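Local coordinates for flagellar hook-associated protein (Burkholderia pseudomallei, PDB 4UT1), which probably serves as a structural component of the bacterial flagellum, at the junction that follows the hook, at residues A[320-325]-A[443-448]; A[334-339]-A[436-441]; A[145-150]-A[432-437]; A[449-454]-A[563-568]. All blocks are in the same frame, centred on the assembly; numbering follows the deposited sequence.

Contact 1. Residues A[320-325]-A[443-448]; sequences AQNALG and AIAAAS
Asn322 reads the backbone of 443-448 with both ends of its carboxamide. Its OD1 accepts from Ala445 N at 2.9 Å, nearly straight at 165°, while its ND2 donates to Ala443 O at 3.2 Å. That second acceptor lies in the amide plane, so the two bonds, to residues two apart, fix the rotation of the group. CG stands anti to the backbone N (chi1 -155°), which swings the amide across to the loop. The other ND2 hydrogen goes to Gly334 O, giving the buried amide nitrogen two acceptors.

Next to this pair, Ala445 CB points at the turn and sits 3.4 Å from both Asn322 O and Gly325 C. Gly325 brings its CA to 3.1 Å from Ala447 O, backbone against backbone. Around the rest, Asn573 of helix 572-579 bonds to Gln321 NE2 and to Ala445 O, and Arg137 of helix 134-193 takes Ile444 O. The whole is a type I turn, Asn322 to Gly325, on the chain of helix 287-322, laid against an inverse gamma turn centred on Ala445, where the loop 443-448 passes among helices 134-193, 287-322 and 572-579.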
loop_
_atom_site.group_PDB
_atom_site.type_symbol
_atom_site.label_atom_id
_atom_site.label_comp_id
_atom_site.label_asym_id
_atom_site.label_seq_id
_atom_site.Cartn_x
_atom_site.Cartn_y
_atom_site.Cartn_z
ATOM N N ALA A 320 -14.458 -8.304 -5.840
ATOM C CA ALA A 320 -14.721 -9.679 -5.411
ATOM C C ALA A 320 -16.191 -9.864 -5.071
ATOM O O ALA A 320 -16.788 -10.911 -5.387
ATOM C CB ALA A 320 -13.851 -10.048 -4.199
ATOM N N GLN A 321 -16.771 -8.858 -4.419
ATOM C CA GLN A 321 -18.181 -8.929 -4.032
ATOM C C GLN A 321 -19.099 -8.752 -5.242
ATOM O O GLN A 321 -20.141 -9.386 -5.321
ATOM C CB GLN A 321 -18.518 -7.882 -2.959
ATOM C CG GLN A 321 -19.867 -8.106 -2.258
ATOM C CD GLN A 321 -19.958 -9.471 -1.565
ATOM O OE1 GLN A 321 -19.074 -9.845 -0.800
ATOM N NE2 GLN A 321 -21.030 -10.214 -1.839
ATOM N N ASN A 322 -18.731 -7.892 -6.184
ATOM C CA ASN A 322 -19.562 -7.752 -7.372
ATOM C C ASN A 322 -19.620 -9.052 -8.187
ATOM O O ASN A 322 -20.676 -9.406 -8.740
ATOM C CB ASN A 322 -19.083 -6.580 -8.236
ATOM C CG ASN A 322 -20.192 -6.020 -9.089
ATOM O OD1 ASN A 322 -21.242 -5.615 -8.570
ATOM N ND2 ASN A 322 -19.986 -6.007 -10.402
ATOM N N ALA A 323 -18.497 -9.778 -8.210
ATOM C CA ALA A 323 -18.384 -11.057 -8.893
ATOM C C ALA A 323 -19.261 -12.134 -8.246
ATOM O O ALA A 323 -19.422 -13.206 -8.811
ATOM C CB ALA A 323 -16.917 -11.520 -8.923
ATOM N N LEU A 324 -19.801 -11.852 -7.058
ATOM C CA LEU A 324 -20.732 -12.779 -6.393
ATOM C C LEU A 324 -22.201 -12.447 -6.677
ATOM O O LEU A 324 -23.093 -13.129 -6.185
ATOM C CB LEU A 324 -20.508 -12.783 -4.875
ATOM C CG LEU A 324 -19.156 -13.313 -4.399
ATOM C CD1 LEU A 324 -19.052 -13.272 -2.881
ATOM C CD2 LEU A 324 -18.940 -14.722 -4.922
ATOM N N GLY A 325 -22.466 -11.392 -7.443
ATOM C CA GLY A 325 -23.840 -11.061 -7.787
ATOM C C GLY A 325 -24.119 -11.263 -9.267
ATOM O O GLY A 325 -23.238 -11.677 -10.019
ATOM N N ALA A 443 -23.798 -2.402 -14.672
ATOM C CA ALA A 443 -22.756 -3.369 -14.325
ATOM C C ALA A 443 -22.723 -3.698 -12.833
ATOM O O ALA A 443 -22.082 -4.669 -12.426
ATOM C CB ALA A 443 -21.376 -2.855 -14.778
ATOM N N ILE A 444 -23.376 -2.881 -12.013
ATOM C CA ILE A 444 -23.477 -3.195 -10.593
ATOM C C ILE A 444 -24.354 -4.449 -10.440
ATOM O O ILE A 444 -25.500 -4.472 -10.875
ATOM C CB ILE A 444 -24.051 -2.011 -9.788
ATOM C CG1 ILE A 444 -23.119 -0.798 -9.907
ATOM C CG2 ILE A 444 -24.238 -2.387 -8.314
ATOM C CD1 ILE A 444 -23.737 0.492 -9.437
ATOM N N ALA A 445 -23.787 -5.499 -9.865
ATOM C CA ALA A 445 -24.500 -6.764 -9.724
ATOM C C ALA A 445 -25.241 -6.789 -8.391
ATOM O O ALA A 445 -24.735 -7.311 -7.406
ATOM C CB ALA A 445 -23.529 -7.934 -9.831
ATOM N N ALA A 446 -26.442 -6.218 -8.368
ATOM C CA ALA A 446 -27.175 -6.033 -7.122
ATOM C C ALA A 446 -27.850 -7.308 -6.626
ATOM O O ALA A 446 -28.115 -7.445 -5.441
ATOM C CB ALA A 446 -28.219 -4.931 -7.287
ATOM N N ALA A 447 -28.118 -8.227 -7.534
ATOM C CA ALA A 447 -28.885 -9.426 -7.194
ATOM C C ALA A 447 -28.002 -10.597 -6.782
ATOM O O ALA A 447 -26.883 -10.737 -7.264
ATOM C CB ALA A 447 -29.748 -9.817 -8.367
ATOM N N SER A 448 -28.512 -11.444 -5.891
ATOM C CA SER A 448 -27.886 -12.751 -5.628
ATOM C C SER A 448 -28.101 -13.678 -6.824
ATOM O O SER A 448 -29.152 -13.631 -7.459
ATOM C CB SER A 448 -28.462 -13.392 -4.365
ATOM O OG SER A 448 -27.949 -14.709 -4.189
#

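Contact 2. Residues A[334-339]-A[436-441]; sequences GSLFAV and LATANG
Phe337 and Leu436 face each other as an antiparallel, non-hydrogen-bonded pair, their CA atoms 4.5 Å apart, in a two-stranded ribbon of 337-338 with 435-436. Its bond within the two segments runs from Ala437 N to Leu336 O, 2.8 Å long, with the donor well above the carbonyl plane (60° out of it). The same oxygen takes a CA-H...O contact from Leu436 CA and a hydrogen bond from a water, which also donates to Thr438 O. Leu336 O is therefore gripped by two N-H or O-H donors, and the water ties the chain beyond the ribbon back to it. The next link, Ala338 with Ser435, continues the ladder.

On one side of the ribbon Phe337 and Leu436 run side by side, pointing the same way, Leu436 onto helix 134-193, Phe337 onto that helix and helix 287-322. Both have CG anti to the carbonyl carbon (chi1 -64° and -76°), which turns ring and isobutyl group to the same side. Phe337 is also met edge-to-face by Phe314 and Tyr120, so it belongs to an aromatic cluster between the helices. The small side chains lie toward the other side: Ala437 CB points at 334-339 and rests 3.5 Å from Ser335 O, with Ser335 CB a little farther off. Beyond them Thr438 OG1 accepts from Asn440 N in an ST turn as the chain leaves the ribbon. Among the side chains, the nearest approach of the paired residues is Phe337 CE1 to Leu436 CD1, at 4.0 Å.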
loop_
_atom_site.group_PDB
_atom_site.type_symbol
_atom_site.label_atom_id
_atom_site.label_comp_id
_atom_site.label_asym_id
_atom_site.label_seq_id
_atom_site.Cartn_x
_atom_site.Cartn_y
_atom_site.Cartn_z
ATOM N N GLY A 334 -18.952 -8.266 -13.011
ATOM C CA GLY A 334 -17.534 -8.159 -13.309
ATOM C C GLY A 334 -16.870 -7.127 -12.420
ATOM O O GLY A 334 -17.447 -6.666 -11.438
ATOM N N SER A 335 -15.649 -6.738 -12.763
ATOM C CA SER A 335 -14.970 -5.720 -11.972
ATOM C C SER A 335 -15.664 -4.365 -12.089
ATOM O O SER A 335 -16.180 -4.025 -13.143
ATOM C CB SER A 335 -13.509 -5.607 -12.406
ATOM O OG SER A 335 -12.826 -6.777 -12.001
ATOM N N LEU A 336 -15.676 -3.612 -10.994
ATOM C CA LEU A 336 -16.121 -2.211 -11.006
ATOM C C LEU A 336 -14.926 -1.248 -10.954
ATOM O O LEU A 336 -15.041 -0.090 -11.334
ATOM C CB LEU A 336 -17.073 -1.937 -9.836
ATOM C CG LEU A 336 -18.367 -2.755 -9.873
ATOM C CD1 LEU A 336 -19.254 -2.395 -8.699
ATOM C CD2 LEU A 336 -19.109 -2.532 -11.188
ATOM N N PHE A 337 -13.778 -1.735 -10.488
ATOM C CA PHE A 337 -12.577 -0.908 -10.382
ATOM C C PHE A 337 -11.333 -1.643 -10.871
ATOM O O PHE A 337 -11.292 -2.866 -10.887
ATOM C CB PHE A 337 -12.378 -0.448 -8.934
ATOM C CG PHE A 337 -13.472 0.436 -8.440
ATOM C CD1 PHE A 337 -13.438 1.790 -8.690
ATOM C CD2 PHE A 337 -14.576 -0.097 -7.774
ATOM C CE1 PHE A 337 -14.464 2.612 -8.273
ATOM C CE2 PHE A 337 -15.599 0.728 -7.339
ATOM C CZ PHE A 337 -15.538 2.089 -7.587
ATOM N N ALA A 338 -10.318 -0.877 -11.275
ATOM C CA ALA A 338 -9.054 -1.445 -11.701
ATOM C C ALA A 338 -7.884 -0.611 -11.174
ATOM O O ALA A 338 -8.017 0.589 -10.953
ATOM C CB ALA A 338 -9.003 -1.547 -13.229
ATOM N N VAL A 339 -6.751 -1.266 -10.949
ATOM C CA VAL A 339 -5.521 -0.587 -10.563
ATOM C C VAL A 339 -4.334 -1.217 -11.298
ATOM O O VAL A 339 -4.407 -2.372 -11.730
ATOM C CB VAL A 339 -5.266 -0.666 -9.041
ATOM C CG1 VAL A 339 -6.444 -0.113 -8.271
ATOM C CG2 VAL A 339 -4.988 -2.106 -8.635
ATOM N N LEU A 436 -12.470 3.471 -12.658
ATOM C CA LEU A 436 -13.664 2.666 -12.809
ATOM C C LEU A 436 -13.413 1.715 -13.963
ATOM O O LEU A 436 -12.985 2.143 -15.037
ATOM C CB LEU A 436 -14.892 3.563 -13.061
ATOM C CG LEU A 436 -15.490 4.312 -11.869
ATOM C CD1 LEU A 436 -14.511 5.318 -11.255
ATOM C CD2 LEU A 436 -16.800 5.025 -12.269
ATOM N N ALA A 437 -13.621 0.417 -13.745
ATOM C CA ALA A 437 -13.524 -0.532 -14.843
ATOM C C ALA A 437 -14.646 -0.287 -15.845
ATOM O O ALA A 437 -14.487 -0.527 -17.043
ATOM C CB ALA A 437 -13.569 -1.950 -14.325
ATOM N N THR A 438 -15.784 0.184 -15.335
ATOM C CA THR A 438 -16.914 0.592 -16.157
ATOM C C THR A 438 -17.694 1.669 -15.408
ATOM O O THR A 438 -17.701 1.691 -14.172
ATOM C CB THR A 438 -17.843 -0.593 -16.501
ATOM O OG1 THR A 438 -18.957 -0.119 -17.268
ATOM C CG2 THR A 438 -18.362 -1.254 -15.234
ATOM N N ALA A 439 -18.329 2.572 -16.151
ATOM C CA ALA A 439 -19.147 3.614 -15.544
ATOM C C ALA A 439 -20.626 3.375 -15.823
ATOM O O ALA A 439 -21.475 4.228 -15.529
ATOM C CB ALA A 439 -18.724 5.000 -16.051
ATOM N N ASN A 440 -20.917 2.218 -16.408
ATOM C CA ASN A 440 -22.281 1.811 -16.725
ATOM C C ASN A 440 -22.948 1.264 -15.472
ATOM O O ASN A 440 -22.500 0.266 -14.901
ATOM C CB ASN A 440 -22.276 0.770 -17.851
ATOM C CG ASN A 440 -23.674 0.434 -18.371
ATOM O OD1 ASN A 440 -24.684 0.931 -17.867
ATOM N ND2 ASN A 440 -23.729 -0.417 -19.398
ATOM N N GLY A 441 -24.020 1.928 -15.044
ATOM C CA GLY A 441 -24.683 1.595 -13.799
ATOM C C GLY A 441 -25.281 0.203 -13.782
ATOM O O GLY A 441 -25.485 -0.375 -12.709
HETATM O O HOH W 1 -17.405 1.396 -11.258
#

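Contact 3. Residues A[145-150]-A[432-437]; sequences QTLASQ and DGFSLA. With EDO (1,2-ethanediol), chain C.
The short strand 435-436 and the residue before it pack here against the flank of a long helix: Phe434 and Leu436, two residues apart and both directed at the helix, grip 145-150 on helix 134-193 in an apolar contact without a hydrogen bond between the segments. Ala148 is the meeting point. Its CB lies 3.6 Å from Leu436 CD1 and 3.8 Å from Phe434 CD1, so one methyl is held between a leucine branch and an aromatic ring. The approach to the ring is at the edge, with Ala148 CB in the ring plane; Ala148 CA comes in obliquely, 3.7 Å from Phe434 CD1. The Phe434 ring is carried to the helix by a first torsion of -170°, CG anti to the backbone N. At the ring's far end Leu147 CD2 makes a looser touch on Phe434 CZ at 4.4 Å.

The two methyls of Leu436 divide the work. CD1 takes Ala148, whereas CD2 reaches Gln145 CG at 3.4 Å, a close approach in which the two side chains cross at about a right angle. Gln145 is exposed and also packs on Ala439; the aliphatic part of its extended chain closes the contact at its exposed side.

Behind the contact, Phe434 leans on Ala311 and Phe314 of helix 287-322, and Leu147 on Ala116 and Ile117 of helix 113-129. At Ala148 strand and helix come close, CA of Ala148 and CA of Ser435 5.8 Å apart: a two-stranded antiparallel ribbon packed on helices 134-193 and 287-322 of the helical domain.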
loop_
_atom_site.group_PDB
_atom_site.type_symbol
_atom_site.label_atom_id
_atom_site.label_comp_id
_atom_site.label_asym_id
_atom_site.label_seq_id
_atom_site.Cartn_x
_atom_site.Cartn_y
_atom_site.Cartn_z
ATOM N N GLN A 145 -16.917 7.829 -9.262
ATOM C CA GLN A 145 -16.090 8.765 -10.029
ATOM C C GLN A 145 -15.470 9.814 -9.121
ATOM O O GLN A 145 -14.320 10.221 -9.316
ATOM C CB GLN A 145 -16.914 9.421 -11.145
ATOM C CG GLN A 145 -17.208 8.444 -12.296
ATOM C CD GLN A 145 -18.211 8.966 -13.309
ATOM O OE1 GLN A 145 -19.023 9.842 -13.008
ATOM N NE2 GLN A 145 -18.162 8.420 -14.525
ATOM N N THR A 146 -16.231 10.241 -8.124
ATOM C CA THR A 146 -15.761 11.169 -7.109
ATOM C C THR A 146 -14.578 10.603 -6.335
ATOM O O THR A 146 -13.545 11.266 -6.159
ATOM C CB THR A 146 -16.905 11.527 -6.153
ATOM O OG1 THR A 146 -17.811 12.397 -6.840
ATOM C CG2 THR A 146 -16.394 12.224 -4.901
ATOM N N LEU A 147 -14.719 9.356 -5.904
ATOM C CA LEU A 147 -13.639 8.676 -5.221
ATOM C C LEU A 147 -12.409 8.535 -6.115
ATOM O O LEU A 147 -11.281 8.794 -5.683
ATOM C CB LEU A 147 -14.118 7.293 -4.743
ATOM C CG LEU A 147 -13.035 6.390 -4.162
ATOM C CD1 LEU A 147 -12.438 6.998 -2.914
ATOM C CD2 LEU A 147 -13.647 5.007 -3.854
ATOM N N ALA A 148 -12.619 8.141 -7.367
ATOM C CA ALA A 148 -11.495 7.923 -8.281
ATOM C C ALA A 148 -10.761 9.231 -8.520
ATOM O O ALA A 148 -9.531 9.274 -8.573
ATOM C CB ALA A 148 -11.977 7.338 -9.608
ATOM N N SER A 149 -11.520 10.308 -8.656
ATOM C CA SER A 149 -10.909 11.613 -8.870
ATOM C C SER A 149 -9.959 11.963 -7.744
ATOM O O SER A 149 -8.863 12.488 -7.983
ATOM C CB SER A 149 -11.988 12.699 -8.999
ATOM O OG SER A 149 -12.602 12.601 -10.266
ATOM N N GLN A 150 -10.380 11.687 -6.516
ATOM C CA GLN A 150 -9.572 12.054 -5.357
ATOM C C GLN A 150 -8.335 11.177 -5.237
ATOM O O GLN A 150 -7.228 11.666 -4.942
ATOM C CB GLN A 150 -10.413 11.984 -4.090
ATOM C CG GLN A 150 -11.415 13.117 -4.006
ATOM C CD GLN A 150 -12.435 12.913 -2.918
ATOM O OE1 GLN A 150 -12.093 12.676 -1.761
ATOM N NE2 GLN A 150 -13.700 12.989 -3.283
ATOM N N ASP A 432 -2.206 6.110 -9.243
ATOM C CA ASP A 432 -2.091 6.740 -10.557
ATOM C C ASP A 432 -2.912 5.998 -11.597
ATOM O O ASP A 432 -3.360 6.596 -12.573
ATOM C CB ASP A 432 -0.622 6.819 -11.009
ATOM C CG ASP A 432 0.195 7.798 -10.192
ATOM O OD1 ASP A 432 -0.319 8.891 -9.861
ATOM O OD2 ASP A 432 1.371 7.479 -9.895
ATOM N N GLY A 433 -3.110 4.699 -11.381
ATOM C CA GLY A 433 -3.892 3.880 -12.285
ATOM C C GLY A 433 -5.311 3.589 -11.822
ATOM O O GLY A 433 -6.065 2.940 -12.542
ATOM N N PHE A 434 -5.685 4.079 -10.640
ATOM C CA PHE A 434 -7.021 3.802 -10.096
ATOM C C PHE A 434 -8.116 4.297 -11.032
ATOM O O PHE A 434 -8.142 5.470 -11.398
ATOM C CB PHE A 434 -7.205 4.451 -8.716
ATOM C CG PHE A 434 -8.461 4.012 -8.014
ATOM C CD1 PHE A 434 -9.664 4.682 -8.217
ATOM C CD2 PHE A 434 -8.444 2.919 -7.166
ATOM C CE1 PHE A 434 -10.846 4.253 -7.582
ATOM C CE2 PHE A 434 -9.615 2.495 -6.526
ATOM C CZ PHE A 434 -10.809 3.178 -6.735
ATOM N N SER A 435 -9.038 3.417 -11.411
ATOM C CA SER A 435 -10.146 3.858 -12.251
ATOM C C SER A 435 -11.356 2.960 -12.157
ATOM O O SER A 435 -11.280 1.848 -11.660
ATOM C CB SER A 435 -9.721 3.932 -13.708
ATOM O OG SER A 435 -9.218 2.697 -14.131
ATOM N N LEU A 436 -12.470 3.471 -12.658
ATOM C CA LEU A 436 -13.664 2.666 -12.809
ATOM C C LEU A 436 -13.413 1.715 -13.963
ATOM O O LEU A 436 -12.985 2.143 -15.037
ATOM C CB LEU A 436 -14.892 3.563 -13.061
ATOM C CG LEU A 436 -15.490 4.312 -11.869
ATOM C CD1 LEU A 436 -14.511 5.318 -11.255
ATOM C CD2 LEU A 436 -16.800 5.025 -12.269
ATOM N N ALA A 437 -13.621 0.417 -13.745
ATOM C CA ALA A 437 -13.524 -0.532 -14.843
ATOM C C ALA A 437 -14.646 -0.287 -15.845
ATOM O O ALA A 437 -14.487 -0.527 -17.043
ATOM C CB ALA A 437 -13.569 -1.950 -14.325
HETATM C C1 EDO C . -20.156 12.366 -4.039
HETATM O O1 EDO C . -20.559 11.814 -5.302
HETATM C C2 EDO C . -19.951 11.239 -3.026
HETATM O O2 EDO C . -18.618 11.243 -2.488
#

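Contact 4. Residues A[449-454]-A[563-568]; sequences PVLAAG and GANKGT. With EDO (1,2-ethanediol), chain J; EDO (1,2-ethanediol), chain K.
The carboxamide of Asn565 is the flat side chain that meets 449-454; Leu451 crosses its side chain obliquely and brings CD2 to 3.8 Å from OD1, at the oxygen end of the amide rather than over its face. With CG anti to the backbone N (chi1 -178°), the carboxamide sits beside Leu451; OD1 accepts from a 1,2-ethanediol, probably from the crystallisation liquor, and ND2 donates to Ser448 O. Both polar ends are engaged.

Alongside runs an antiparallel ladder. Leu451 and Gly563 form the hydrogen-bonded pair: Leu451 N donates to Gly563 O at 2.8 Å, nearly along the C=O axis, and Gly563 N returns the bond to Leu451 O at 3.0 Å. Val450 and Ala564 are the non-hydrogen-bonded pair that follows, and Asn565 N closes the ladder on Pro449 O at 2.7 Å, from above the carbonyl plane. Val450 turns to the opposite side from Leu451, onto Ile562 and Val469, while its CG2 lies 3.4 Å from Gly563 O.

Arg572 bonds to Val450 O and packs on Leu451 and Asn565. The chemistry is mostly backbone to backbone: two bonds pair strands 450-454 and 559-564, a third extends the pairing past their ends, and side-chain chemistry adds little.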
loop_
_atom_site.group_PDB
_atom_site.type_symbol
_atom_site.label_atom_id
_atom_site.label_comp_id
_atom_site.label_asym_id
_atom_site.label_seq_id
_atom_site.Cartn_x
_atom_site.Cartn_y
_atom_site.Cartn_z
ATOM N N PRO A 449 -27.110 -14.520 -7.144
ATOM C CA PRO A 449 -27.272 -15.491 -8.239
ATOM C C PRO A 449 -28.224 -16.639 -7.864
ATOM O O PRO A 449 -28.774 -17.307 -8.735
ATOM C CB PRO A 449 -25.857 -16.037 -8.455
ATOM C CG PRO A 449 -24.941 -15.173 -7.632
ATOM C CD PRO A 449 -25.764 -14.559 -6.551
ATOM N N VAL A 450 -28.403 -16.850 -6.571
ATOM C CA VAL A 450 -29.174 -18.002 -6.090
ATOM C C VAL A 450 -30.502 -17.603 -5.452
ATOM O O VAL A 450 -30.645 -16.525 -4.883
ATOM C CB VAL A 450 -28.360 -18.798 -5.067
ATOM C CG1 VAL A 450 -28.272 -18.032 -3.761
ATOM C CG2 VAL A 450 -28.965 -20.202 -4.851
ATOM N N LEU A 451 -31.463 -18.514 -5.512
ATOM C CA LEU A 451 -32.708 -18.337 -4.800
ATOM C C LEU A 451 -33.154 -19.677 -4.195
ATOM O O LEU A 451 -33.301 -20.668 -4.903
ATOM C CB LEU A 451 -33.772 -17.772 -5.732
ATOM C CG LEU A 451 -35.130 -17.494 -5.094
ATOM C CD1 LEU A 451 -34.956 -16.628 -3.849
ATOM C CD2 LEU A 451 -36.016 -16.811 -6.111
ATOM N N ALA A 452 -33.302 -19.696 -2.875
ATOM C CA ALA A 452 -33.870 -20.841 -2.172
ATOM C C ALA A 452 -35.268 -20.450 -1.718
ATOM O O ALA A 452 -35.507 -19.312 -1.301
ATOM C CB ALA A 452 -33.007 -21.252 -0.996
ATOM N N ALA A 453 -36.201 -21.388 -1.785
ATOM C CA ALA A 453 -37.588 -21.033 -1.543
ATOM C C ALA A 453 -38.360 -22.227 -0.976
ATOM O O ALA A 453 -38.075 -23.378 -1.310
ATOM C CB ALA A 453 -38.232 -20.552 -2.829
ATOM N N GLY A 454 -39.316 -21.948 -0.100
ATOM C CA GLY A 454 -40.248 -22.978 0.312
ATOM C C GLY A 454 -41.255 -23.188 -0.799
ATOM O O GLY A 454 -41.732 -22.227 -1.403
ATOM N N GLY A 563 -32.024 -22.774 -6.666
ATOM C CA GLY A 563 -31.748 -22.637 -8.078
ATOM C C GLY A 563 -31.312 -21.221 -8.393
ATOM O O GLY A 563 -31.131 -20.409 -7.488
ATOM N N ALA A 564 -31.146 -20.934 -9.676
ATOM C CA ALA A 564 -30.733 -19.605 -10.116
ATOM C C ALA A 564 -31.812 -18.573 -9.807
ATOM O O ALA A 564 -33.008 -18.871 -9.857
ATOM C CB ALA A 564 -30.409 -19.618 -11.607
ATOM N N ASN A 565 -31.383 -17.354 -9.481
ATOM C CA ASN A 565 -32.308 -16.289 -9.115
ATOM C C ASN A 565 -32.893 -15.593 -10.340
ATOM O O ASN A 565 -32.191 -15.339 -11.319
ATOM C CB ASN A 565 -31.614 -15.262 -8.211
ATOM C CG ASN A 565 -32.546 -14.146 -7.763
ATOM O OD1 ASN A 565 -33.769 -14.246 -7.886
ATOM N ND2 ASN A 565 -31.969 -13.082 -7.220
ATOM N N LYS A 566 -34.188 -15.289 -10.270
ATOM C CA LYS A 566 -34.883 -14.602 -11.355
ATOM C C LYS A 566 -36.075 -13.787 -10.845
ATOM O O LYS A 566 -37.227 -14.195 -11.019
ATOM C CB LYS A 566 -35.356 -15.611 -12.408
ATOM C CG LYS A 566 -36.134 -16.786 -11.836
ATOM C CD LYS A 566 -36.741 -17.651 -12.933
ATOM C CE LYS A 566 -35.672 -18.330 -13.776
ATOM N NZ LYS A 566 -36.265 -19.044 -14.943
ATOM N N GLY A 567 -35.807 -12.652 -10.199
ATOM C CA GLY A 567 -34.454 -12.212 -9.899
ATOM C C GLY A 567 -34.135 -10.828 -10.438
ATOM O O GLY A 567 -33.003 -10.341 -10.327
ATOM N N THR A 568 -35.145 -10.184 -11.009
ATOM C CA THR A 568 -34.935 -8.973 -11.787
ATOM C C THR A 568 -34.692 -7.709 -10.949
ATOM O O THR A 568 -34.046 -6.773 -11.422
ATOM C CB THR A 568 -36.130 -8.735 -12.732
ATOM O OG1 THR A 568 -36.081 -7.398 -13.245
ATOM C CG2 THR A 568 -37.428 -8.940 -11.992
HETATM C C1 EDO J . -35.717 -12.508 -4.278
HETATM O O1 EDO J . -36.158 -13.411 -3.245
HETATM C C2 EDO J . -35.494 -13.292 -5.567
HETATM O O2 EDO J . -35.629 -12.425 -6.696
HETATM C C1 EDO K . -28.222 -17.369 -12.218
HETATM O O1 EDO K . -27.583 -17.507 -10.947
HETATM C C2 EDO K . -28.227 -15.905 -12.635
HETATM O O2 EDO K . -28.928 -15.775 -13.877
#

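Overall arrangement
Contacts 1 and 3 are buried, contacts 2 and 4 only partly so, and each binds the chain differently. Contact 3 is apolar, a strand on helix 134-193; contact 2 pairs the same short strand, through Leu436 and Ala437, with 337-338, so the two share one ribbon. Contact 1 relies on an asparagine side chain reading a loop, and its Asn322 also reaches Gly334 of contact 2. Contact 4 is nearly all backbone ladder and lies farthest from the chain's centre; Ser448 O to Asn565 ND2 joins it to contact 1. The second segments of contacts 3, 2 and 1 lead along the chain from the helices to the beta sheet of contact 4, the centres of contacts 3 and 4 being 33 Å apart.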